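Local coordinates for Lmo0181 protein (Listeria monocytogenes serovar 1/2a, PDB 5F7V) that binds the cyclic glucan cycloalternan and, as a solute-binding lipoprotein of the ABC-transporter type, probably hands it on to a membrane transporter for uptake, at residues T13-Y18 with P41-N46; E31-F36 with F298-F303; A186-G191 with Q275-F280. All coordinates share one frame; numbering follows the deposited sequence. Where two conformers were deposited one is given.

Contact 1: T13-Y18 with P41-N46; sequences TEITYY and PDIKVN
The carbonyl oxygen I15 O is gripped by two groups of the neighbouring strand: a hydrogen bond from N46 N at 2.8 Å, nearly along the C=O axis, and a longer CA-H...O contact from V45. Around it runs the parallel pairing of a beta-alpha-beta crossover, in which strand 13-19, helix 27-39 and strand 43-49 follow one another in this periplasmic-binding-protein fold. T13 stands beside I43, E14 beside K44, I15 beside V45 and T16 beside N46. T13 O accepts from K44 N, K44 O from I15 N, and N46 O from Y17 N at 3.0 Å; this last donor comes from above the carbonyl plane, whereas the others lie nearly along their C=O axes. The pairing starts just before strand 43-49, where T13 N reaches D42 O. On the face carrying E14, K44 and N46, a polar chain lies along the surface. N46 ND2 donates to the anti lone pair of E14 OE1 at 3.2 Å, an almost straight bond (N-H...O 171°) lying in the amide plane, with the carboxylate turned 35° against that plane. K44, its CG anti to the backbone N, runs alongside E14, the lysine methylenes against the carboxylate, then bends at chi4 (-27°). E14 OE1 stays too far from K44 NZ for a salt bridge, although the two charges probably still attract. The face of T13, I15, I43 and V45 is largely apolar and is covered by helices 27-39 and 294-306. I15 lies beside V45 there, its CG1 4.0 Å from V45 CG2. Within strand 43-49, K44 NZ donates in the carbonyl plane to N46 OD1 at 2.8 Å.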
loop_
_atom_site.group_PDB
_atom_site.type_symbol
_atom_site.label_atom_id
_atom_site.label_comp_id
_atom_site.label_asym_id
_atom_site.label_seq_id
_atom_site.Cartn_x
_atom_site.Cartn_y
_atom_site.Cartn_z
ATOM N N THR A 13 -28.510 13.692 -10.212
ATOM C CA THR A 13 -27.167 13.753 -10.742
ATOM C C THR A 13 -26.600 12.354 -10.645
ATOM O O THR A 13 -26.708 11.740 -9.586
ATOM C CB THR A 13 -26.292 14.701 -9.905
ATOM O OG1 THR A 13 -26.834 16.020 -9.936
ATOM C CG2 THR A 13 -24.883 14.761 -10.459
ATOM N N GLU A 14 -25.994 11.852 -11.714
ATOM C CA GLU A 14 -25.308 10.577 -11.683
ATOM C C GLU A 14 -23.816 10.837 -11.869
ATOM O O GLU A 14 -23.405 11.443 -12.865
ATOM C CB GLU A 14 -25.817 9.668 -12.786
ATOM C CG GLU A 14 -27.324 9.514 -12.746
ATOM C CD GLU A 14 -27.776 8.119 -13.144
ATOM O OE1 GLU A 14 -26.908 7.216 -13.276
ATOM O OE2 GLU A 14 -29.009 7.958 -13.323
ATOM N N ILE A 15 -23.023 10.390 -10.906
ATOM C CA ILE A 15 -21.578 10.537 -11.021
ATOM C C ILE A 15 -20.943 9.174 -11.254
ATOM O O ILE A 15 -21.472 8.132 -10.865
ATOM C CB ILE A 15 -20.925 11.214 -9.784
ATOM C CG1 ILE A 15 -21.074 10.351 -8.514
ATOM C CG2 ILE A 15 -21.452 12.635 -9.627
ATOM C CD1 ILE A 15 -20.260 10.837 -7.324
ATOM N N THR A 16 -19.774 9.179 -11.869
ATOM C CA THR A 16 -18.925 7.995 -11.964
ATOM C C THR A 16 -17.811 8.049 -10.932
ATOM O O THR A 16 -17.235 9.111 -10.711
ATOM C CB THR A 16 -18.345 7.868 -13.378
ATOM O OG1 THR A 16 -17.691 9.095 -13.735
ATOM C CG2 THR A 16 -19.460 7.628 -14.388
ATOM N N TYR A 17 -17.514 6.901 -10.343
ATOM C CA TYR A 17 -16.416 6.711 -9.377
ATOM C C TYR A 17 -15.595 5.536 -9.841
ATOM O O TYR A 17 -16.142 4.459 -9.999
ATOM C CB TYR A 17 -16.959 6.498 -7.956
ATOM C CG TYR A 17 -15.870 6.165 -6.937
ATOM C CD1 TYR A 17 -14.734 6.966 -6.834
ATOM C CD2 TYR A 17 -15.985 5.054 -6.105
ATOM C CE1 TYR A 17 -13.744 6.679 -5.926
ATOM C CE2 TYR A 17 -15.009 4.782 -5.171
ATOM C CZ TYR A 17 -13.895 5.580 -5.105
ATOM O OH TYR A 17 -12.855 5.302 -4.226
ATOM N N TYR A 18 -14.320 5.781 -10.121
ATOM C CA TYR A 18 -13.372 4.769 -10.612
ATOM C C TYR A 18 -12.480 4.431 -9.433
ATOM O O TYR A 18 -12.006 5.347 -8.740
ATOM C CB TYR A 18 -12.621 5.412 -11.750
ATOM C CG TYR A 18 -11.968 4.650 -12.851
ATOM C CD1 TYR A 18 -12.607 4.337 -14.042
ATOM C CD2 TYR A 18 -10.624 4.328 -12.732
ATOM C CE1 TYR A 18 -11.946 3.676 -15.059
ATOM C CE2 TYR A 18 -9.932 3.658 -13.717
ATOM C CZ TYR A 18 -10.590 3.333 -14.891
ATOM O OH TYR A 18 -9.788 2.670 -15.805
ATOM N N PRO A 41 -30.306 11.771 -1.629
ATOM C CA PRO A 41 -31.248 11.134 -2.585
ATOM C C PRO A 41 -31.169 11.646 -4.031
ATOM O O PRO A 41 -31.724 11.023 -4.938
ATOM C CB PRO A 41 -32.645 11.405 -1.980
ATOM C CG PRO A 41 -32.422 12.462 -0.972
ATOM C CD PRO A 41 -30.995 12.412 -0.497
ATOM N N ASP A 42 -30.493 12.769 -4.247
ATOM C CA ASP A 42 -30.398 13.338 -5.577
ATOM C C ASP A 42 -29.154 12.859 -6.322
ATOM O O ASP A 42 -28.952 13.275 -7.464
ATOM C CB ASP A 42 -30.367 14.873 -5.512
ATOM C CG ASP A 42 -31.691 15.504 -5.213
ATOM O OD1 ASP A 42 -32.763 14.877 -5.336
ATOM O OD2 ASP A 42 -31.635 16.714 -4.888
ATOM N N ILE A 43 -28.315 12.020 -5.711
ATOM C CA ILE A 43 -27.027 11.642 -6.306
ATOM C C ILE A 43 -26.941 10.133 -6.403
ATOM O O ILE A 43 -27.156 9.438 -5.410
ATOM C CB ILE A 43 -25.824 12.204 -5.508
ATOM C CG1 ILE A 43 -25.908 13.725 -5.330
ATOM C CG2 ILE A 43 -24.531 11.826 -6.218
ATOM C CD1 ILE A 43 -24.879 14.293 -4.375
ATOM N N LYS A 44 -26.686 9.642 -7.611
ATOM C CA LYS A 44 -26.467 8.235 -7.904
ATOM C C LYS A 44 -24.985 8.088 -8.184
ATOM O O LYS A 44 -24.428 8.944 -8.880
ATOM C CB LYS A 44 -27.230 7.834 -9.165
ATOM C CG LYS A 44 -27.119 6.350 -9.479
ATOM C CD LYS A 44 -28.296 5.869 -10.310
ATOM C CE LYS A 44 -28.249 4.377 -10.610
ATOM N NZ LYS A 44 -26.872 3.852 -10.614
ATOM N N VAL A 45 -24.362 7.022 -7.691
ATOM C CA VAL A 45 -22.926 6.782 -7.913
ATOM C C VAL A 45 -22.757 5.483 -8.699
ATOM O O VAL A 45 -23.170 4.424 -8.243
ATOM C CB VAL A 45 -22.164 6.636 -6.584
ATOM C CG1 VAL A 45 -20.667 6.483 -6.799
ATOM C CG2 VAL A 45 -22.385 7.846 -5.698
ATOM N N ASN A 46 -22.126 5.582 -9.867
ATOM C CA ASN A 46 -21.879 4.447 -10.748
ATOM C C ASN A 46 -20.398 4.102 -10.641
ATOM O O ASN A 46 -19.549 4.847 -11.141
ATOM C CB ASN A 46 -22.233 4.830 -12.178
ATOM C CG ASN A 46 -23.670 5.266 -12.324
ATOM O OD1 ASN A 46 -24.583 4.502 -12.041
ATOM N ND2 ASN A 46 -23.866 6.482 -12.793
#

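Contact 2: E31-F36 with F298-F303; sequences EMVKEF and FKFASF
The F36 ring has F300 over one face and F303 at its edge, while the F303 ring takes CB of F36 over its own face. Together the three phenylalanines form an aromatic cluster between helices 27-39 and 294-306, which both lie on the T13/I15/I43/V45 face of the sheet in this periplasmic-binding-protein domain. Both pairs are T-shaped, but F36 plays a different part in each. F300 turns its edge to the F36 face, planes at 81°, with F300 CD1 3.8 Å from F36 CD2. Toward F303 it is F36 that offers the edge, planes at 69°, and F36 CD1 comes to 3.6 Å from F303 CG. Two CH-pi contacts add to these pairs. F36 CB stands almost on the normal of the F303 ring, 3.8 Å from its centroid, and F300 CB lies over the F36 face at 4.2 Å from that centroid. In all three residues CG is anti to the backbone N. For F36 and F303, whose CB atoms point at the opposite helix, this sends the rings straight across the interface. The F36 ring enters far enough to meet the opposing backbone: its CE1 is 3.5 Å from F300 CA. The helix segments cross at 123° with their axes 11.0 Å apart, a wide spacing bridged by these rings and without any hydrogen bond between the two segments. V33 CG2 touches the F300 ring and CB of E35 meets the F303 edge, so neighbours on helix 27-39 flank the cluster. F300 also meets Y17 in another edge-to-face pair, and F303 touches A310 of helix 308-316. M32 O, which accepts the helical bond from F36 N, lies obliquely to the F303 ring, 3.4 Å from its CE1.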
loop_
_atom_site.group_PDB
_atom_site.type_symbol
_atom_site.label_atom_id
_atom_site.label_comp_id
_atom_site.label_asym_id
_atom_site.label_seq_id
_atom_site.Cartn_x
_atom_site.Cartn_y
_atom_site.Cartn_z
ATOM N N GLU A 31 -22.071 -1.253 0.280
ATOM C CA GLU A 31 -22.799 -0.751 1.432
ATOM C C GLU A 31 -22.549 0.735 1.637
ATOM O O GLU A 31 -23.488 1.459 1.923
ATOM C CB GLU A 31 -22.410 -1.518 2.684
ATOM C CG GLU A 31 -23.431 -1.323 3.779
ATOM C CD GLU A 31 -23.088 -2.066 5.052
ATOM O OE1 GLU A 31 -22.149 -2.902 5.054
ATOM O OE2 GLU A 31 -23.817 -1.763 6.030
ATOM N N MET A 32 -21.317 1.207 1.449
ATOM C CA MET A 32 -21.065 2.641 1.518
ATOM C C MET A 32 -21.851 3.430 0.469
ATOM O O MET A 32 -22.427 4.459 0.793
ATOM C CB MET A 32 -19.586 2.913 1.344
ATOM C CG MET A 32 -18.763 2.403 2.509
ATOM S SD MET A 32 -17.032 2.752 2.195
ATOM C CE MET A 32 -16.252 1.924 3.568
ATOM N N VAL A 33 -21.902 2.918 -0.754
ATOM C CA VAL A 33 -22.668 3.588 -1.815
ATOM C C VAL A 33 -24.160 3.631 -1.448
ATOM O O VAL A 33 -24.805 4.685 -1.615
ATOM C CB VAL A 33 -22.409 2.972 -3.210
ATOM C CG1 VAL A 33 -23.373 3.469 -4.278
ATOM C CG2 VAL A 33 -20.949 3.229 -3.582
ATOM N N LYS A 34 -24.707 2.526 -0.964
ATOM C CA LYS A 34 -26.098 2.496 -0.546
ATOM C C LYS A 34 -26.383 3.548 0.528
ATOM O O LYS A 34 -27.411 4.214 0.502
ATOM C CB LYS A 34 -26.460 1.105 -0.024
ATOM C CG LYS A 34 -27.843 0.930 0.611
ATOM C CD LYS A 34 -28.106 -0.427 1.246
ATOM C CE LYS A 34 -27.237 -0.704 2.477
ATOM N NZ LYS A 34 -27.534 -2.043 2.999
ATOM N N GLU A 35 -25.504 3.634 1.515
ATOM C CA GLU A 35 -25.683 4.599 2.603
ATOM C C GLU A 35 -25.548 6.053 2.095
ATOM O O GLU A 35 -26.337 6.929 2.452
ATOM C CB GLU A 35 -24.700 4.305 3.737
ATOM C CG GLU A 35 -25.030 2.993 4.433
ATOM C CD GLU A 35 -26.320 3.010 5.209
ATOM O OE1 GLU A 35 -26.664 4.073 5.755
ATOM O OE2 GLU A 35 -26.997 1.957 5.346
ATOM N N PHE A 36 -24.604 6.270 1.198
ATOM C CA PHE A 36 -24.433 7.579 0.586
ATOM C C PHE A 36 -25.692 7.999 -0.174
ATOM O O PHE A 36 -26.139 9.127 -0.049
ATOM C CB PHE A 36 -23.219 7.617 -0.356
ATOM C CG PHE A 36 -23.118 8.898 -1.122
ATOM C CD1 PHE A 36 -22.637 10.033 -0.520
ATOM C CD2 PHE A 36 -23.509 8.977 -2.462
ATOM C CE1 PHE A 36 -22.548 11.256 -1.189
ATOM C CE2 PHE A 36 -23.416 10.189 -3.131
ATOM C CZ PHE A 36 -22.928 11.313 -2.510
ATOM N N PHE A 298 -17.607 15.809 -5.035
ATOM C CA PHE A 298 -17.064 16.201 -3.766
ATOM C C PHE A 298 -17.852 15.664 -2.592
ATOM O O PHE A 298 -17.274 15.205 -1.601
ATOM C CB PHE A 298 -16.925 17.726 -3.655
ATOM C CG PHE A 298 -16.419 18.126 -2.308
ATOM C CD1 PHE A 298 -15.073 17.957 -1.996
ATOM C CD2 PHE A 298 -17.285 18.538 -1.320
ATOM C CE1 PHE A 298 -14.615 18.243 -0.717
ATOM C CE2 PHE A 298 -16.814 18.844 -0.063
ATOM C CZ PHE A 298 -15.466 18.715 0.239
ATOM N N LYS A 299 -19.180 15.680 -2.698
ATOM C CA LYS A 299 -19.983 15.159 -1.584
ATOM C C LYS A 299 -19.694 13.670 -1.380
ATOM O O LYS A 299 -19.608 13.181 -0.252
ATOM C CB LYS A 299 -21.462 15.356 -1.824
ATOM C CG LYS A 299 -21.912 16.782 -1.597
ATOM C CD LYS A 299 -23.390 16.851 -1.933
ATOM C CE LYS A 299 -23.925 18.231 -1.818
ATOM N NZ LYS A 299 -23.708 18.758 -0.458
ATOM N N PHE A 300 -19.553 12.929 -2.468
ATOM C CA PHE A 300 -19.204 11.524 -2.348
ATOM C C PHE A 300 -17.785 11.367 -1.772
ATOM O O PHE A 300 -17.582 10.535 -0.861
ATOM C CB PHE A 300 -19.296 10.844 -3.714
ATOM C CG PHE A 300 -18.918 9.387 -3.652
ATOM C CD1 PHE A 300 -19.729 8.504 -2.958
ATOM C CD2 PHE A 300 -17.709 8.928 -4.178
ATOM C CE1 PHE A 300 -19.373 7.163 -2.854
ATOM C CE2 PHE A 300 -17.375 7.604 -4.095
ATOM C CZ PHE A 300 -18.190 6.724 -3.425
ATOM N N ALA A 301 -16.798 12.130 -2.250
ATOM C CA ALA A 301 -15.459 12.076 -1.686
ATOM C C ALA A 301 -15.427 12.386 -0.209
ATOM O O ALA A 301 -14.710 11.735 0.569
ATOM C CB ALA A 301 -14.506 12.998 -2.457
ATOM N N SER A 302 -16.182 13.409 0.189
ATOM C CA SER A 302 -16.258 13.823 1.576
ATOM C C SER A 302 -16.899 12.735 2.433
ATOM O O SER A 302 -16.432 12.440 3.533
ATOM C CB SER A 302 -16.999 15.158 1.687
ATOM O OG SER A 302 -17.022 15.556 3.056
ATOM N N PHE A 303 -17.990 12.146 1.954
ATOM C CA PHE A 303 -18.634 11.014 2.621
ATOM C C PHE A 303 -17.640 9.875 2.863
ATOM O O PHE A 303 -17.505 9.332 3.957
ATOM C CB PHE A 303 -19.848 10.536 1.777
ATOM C CG PHE A 303 -20.495 9.271 2.265
ATOM C CD1 PHE A 303 -20.034 8.032 1.838
ATOM C CD2 PHE A 303 -21.578 9.313 3.136
ATOM C CE1 PHE A 303 -20.635 6.859 2.296
ATOM C CE2 PHE A 303 -22.172 8.125 3.567
ATOM C CZ PHE A 303 -21.703 6.904 3.141
#

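Contact 3: A186-G191 with Q275-F280; sequences AAQNGG and QKATHF. With GLC (alpha-D-glucopyranose), chain B.
Tight packing is confined to the inner side, where A187 CB meets A277 CB at 3.7 Å and the Q188 side chain lies over A277; the outer side, with Q275 and G190, is exposed and more loosely joined. Within, Q188 CG rests on A277 CB, and the rest of the chain runs on extended so that NE2 donates to A277 O at 3.0 Å. That bond is almost straight (N-H...O 172°) and lies in both the amide and the carbonyl plane, which fixes the rotation of the amide. The other end of the same amide, OE1, is taken by W153 NE1, so both polar ends of this buried glutamine are satisfied. A Schellman motif closes the helix that begins at 179: G191 N bonds to A186 O, G190 N bonds to A187 O, and G190, with positive phi (80°), is the C-prime residue. Q275 grips A187 O and Q188 O, shortly before that residue. Its CG takes the crowded position between the backbone N and the carbonyl carbon, and the chain then extends to place NE2 2.9 Å from A187 O, a bent bond (N-H...O 147°) in the carbonyl plane. A187 O thus receives two donors, Q275 NE2 and G190 N. The hydrogen bond from Q275 N to Q188 O is longer, 3.3 Å, and comes from well above the carbonyl plane. Q188 O and Q275 O approach as two acceptors, while Q188 CA offers a CA-H to Q275 O. Further along the 275-280 segment is H279, a residue of the glycan pocket. Its NE2 is hydrogen-bonded to N180 O and its ring meets Y183 edge-to-face; N180 and E181 also bind the sugar. H279 CE1 lies 3.4 Å from C6 of one glucose unit of the cycloalternan.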
loop_
_atom_site.group_PDB
_atom_site.type_symbol
_atom_site.label_atom_id
_atom_site.label_comp_id
_atom_site.label_asym_id
_atom_site.label_seq_id
_atom_site.Cartn_x
_atom_site.Cartn_y
_atom_site.Cartn_z
ATOM N N ALA A 186 15.377 -0.508 2.407
ATOM C CA ALA A 186 16.578 0.367 2.467
ATOM C C ALA A 186 16.626 1.171 3.756
ATOM O O ALA A 186 17.664 1.219 4.425
ATOM C CB ALA A 186 16.594 1.293 1.267
ATOM N N ALA A 187 15.477 1.731 4.139
ATOM C CA ALA A 187 15.433 2.496 5.393
ATOM C C ALA A 187 15.689 1.650 6.610
ATOM O O ALA A 187 16.229 2.145 7.599
ATOM C CB ALA A 187 14.081 3.189 5.500
ATOM N N GLN A 188 15.356 0.366 6.566
ATOM C CA GLN A 188 15.722 -0.536 7.659
ATOM C C GLN A 188 17.223 -0.755 7.854
ATOM O O GLN A 188 17.647 -1.305 8.864
ATOM C CB GLN A 188 15.044 -1.896 7.421
ATOM C CG GLN A 188 13.521 -1.879 7.560
ATOM C CD GLN A 188 12.853 -3.126 7.044
ATOM O OE1 GLN A 188 13.482 -4.080 6.581
ATOM N NE2 GLN A 188 11.536 -3.076 7.092
ATOM N N ASN A 189 18.016 -0.322 6.883
ATOM C CA ASN A 189 19.468 -0.346 6.920
ATOM C C ASN A 189 20.069 1.055 6.834
ATOM O O ASN A 189 21.250 1.200 6.575
ATOM C CB ASN A 189 20.018 -1.241 5.805
ATOM C CG ASN A 189 21.238 -2.025 6.213
ATOM O OD1 ASN A 189 21.383 -2.403 7.367
ATOM N ND2 ASN A 189 22.121 -2.307 5.278
ATOM N N GLY A 190 19.269 2.081 7.107
ATOM C CA GLY A 190 19.761 3.462 7.164
ATOM C C GLY A 190 19.918 4.113 5.818
ATOM O O GLY A 190 20.468 5.223 5.748
ATOM N N GLY A 191 19.367 3.493 4.792
ATOM C CA GLY A 191 19.444 3.993 3.406
ATOM C C GLY A 191 18.224 4.777 2.982
ATOM O O GLY A 191 17.248 4.887 3.693
ATOM N N GLN A 275 17.619 -0.124 11.911
ATOM C CA GLN A 275 16.454 0.523 12.528
ATOM C C GLN A 275 15.211 -0.083 11.964
ATOM O O GLN A 275 15.234 -0.749 10.935
ATOM C CB GLN A 275 16.452 2.030 12.292
ATOM C CG GLN A 275 16.543 2.431 10.819
ATOM C CD GLN A 275 16.891 3.900 10.587
ATOM O OE1 GLN A 275 17.450 4.584 11.471
ATOM N NE2 GLN A 275 16.591 4.383 9.423
ATOM N N LYS A 276 14.123 0.120 12.688
ATOM C CA LYS A 276 12.818 -0.250 12.196
ATOM C C LYS A 276 12.363 0.740 11.142
ATOM O O LYS A 276 12.669 1.942 11.230
ATOM C CB LYS A 276 11.826 -0.274 13.359
ATOM C CG LYS A 276 12.285 -1.223 14.461
ATOM C CD LYS A 276 11.374 -1.270 15.667
ATOM C CE LYS A 276 11.879 -2.192 16.753
ATOM N NZ LYS A 276 11.107 -2.087 18.012
ATOM N N ALA A 277 11.642 0.234 10.149
ATOM C CA ALA A 277 11.003 1.099 9.159
ATOM C C ALA A 277 9.817 0.351 8.587
ATOM O O ALA A 277 9.957 -0.814 8.166
ATOM C CB ALA A 277 11.976 1.507 8.067
ATOM N N THR A 278 8.679 1.029 8.600
ATOM C CA THR A 278 7.427 0.406 8.168
ATOM C C THR A 278 6.762 1.292 7.133
ATOM O O THR A 278 6.965 2.514 7.021
ATOM C CB THR A 278 6.511 0.229 9.361
ATOM O OG1 THR A 278 6.314 1.506 9.966
ATOM C CG2 THR A 278 7.151 -0.781 10.345
ATOM N N HIS A 279 5.991 0.632 6.296
ATOM C CA HIS A 279 5.222 1.330 5.252
ATOM C C HIS A 279 4.086 2.135 5.855
ATOM O O HIS A 279 3.499 1.798 6.864
ATOM C CB HIS A 279 4.635 0.317 4.284
ATOM C CG HIS A 279 5.558 -0.027 3.164
ATOM N ND1 HIS A 279 5.799 -1.322 2.769
ATOM C CD2 HIS A 279 6.242 0.763 2.305
ATOM C CE1 HIS A 279 6.597 -1.311 1.717
ATOM N NE2 HIS A 279 6.867 -0.062 1.415
ATOM N N PHE A 280 3.733 3.215 5.176
ATOM C CA PHE A 280 2.522 4.013 5.382
ATOM C C PHE A 280 1.963 4.344 4.014
ATOM O O PHE A 280 2.604 4.995 3.203
ATOM C CB PHE A 280 2.829 5.294 6.157
ATOM C CG PHE A 280 1.597 6.101 6.459
ATOM C CD1 PHE A 280 0.856 5.829 7.608
ATOM C CD2 PHE A 280 1.149 7.062 5.571
ATOM C CE1 PHE A 280 -0.281 6.568 7.884
ATOM C CE2 PHE A 280 -0.005 7.774 5.836
ATOM C CZ PHE A 280 -0.686 7.510 6.979
HETATM C C1 GLC B . 2.144 -2.189 -3.330
HETATM C C2 GLC B . 1.921 -3.630 -3.767
HETATM C C3 GLC B . 1.682 -4.494 -2.528
HETATM C C4 GLC B . 2.855 -4.347 -1.577
HETATM C C5 GLC B . 3.188 -2.872 -1.304
HETATM C C6 GLC B . 4.512 -2.657 -0.566
HETATM O O2 GLC B . 0.820 -3.725 -4.687
HETATM O O3 GLC B . 1.565 -5.846 -2.993
HETATM O O4 GLC B . 2.548 -4.946 -0.307
HETATM O O5 GLC B . 3.292 -2.088 -2.493
HETATM O O6 GLC B . 5.565 -3.216 -1.345
#

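Contacts 1 and 2 are neighbours, their centres 9 Å apart: helix 27-39 of contact 2 links the two strands of contact 1, and F36 and F300 pack against I15, Y17, I43 and V45. Contact 1 has backbone bonds between a polar, exposed outer face and a largely apolar, more buried inner one, whereas contact 2 is a buried, almost wholly aromatic cluster. Contact 3 lies on the opposite side of the chain's centre, its nearest atoms about 16 Å from contact 2. It joins a helix end to a loop chiefly through amide bonds, buried at Q188 and A277 and exposed at Q275 and G190, and it alone includes a residue of the glycan pocket.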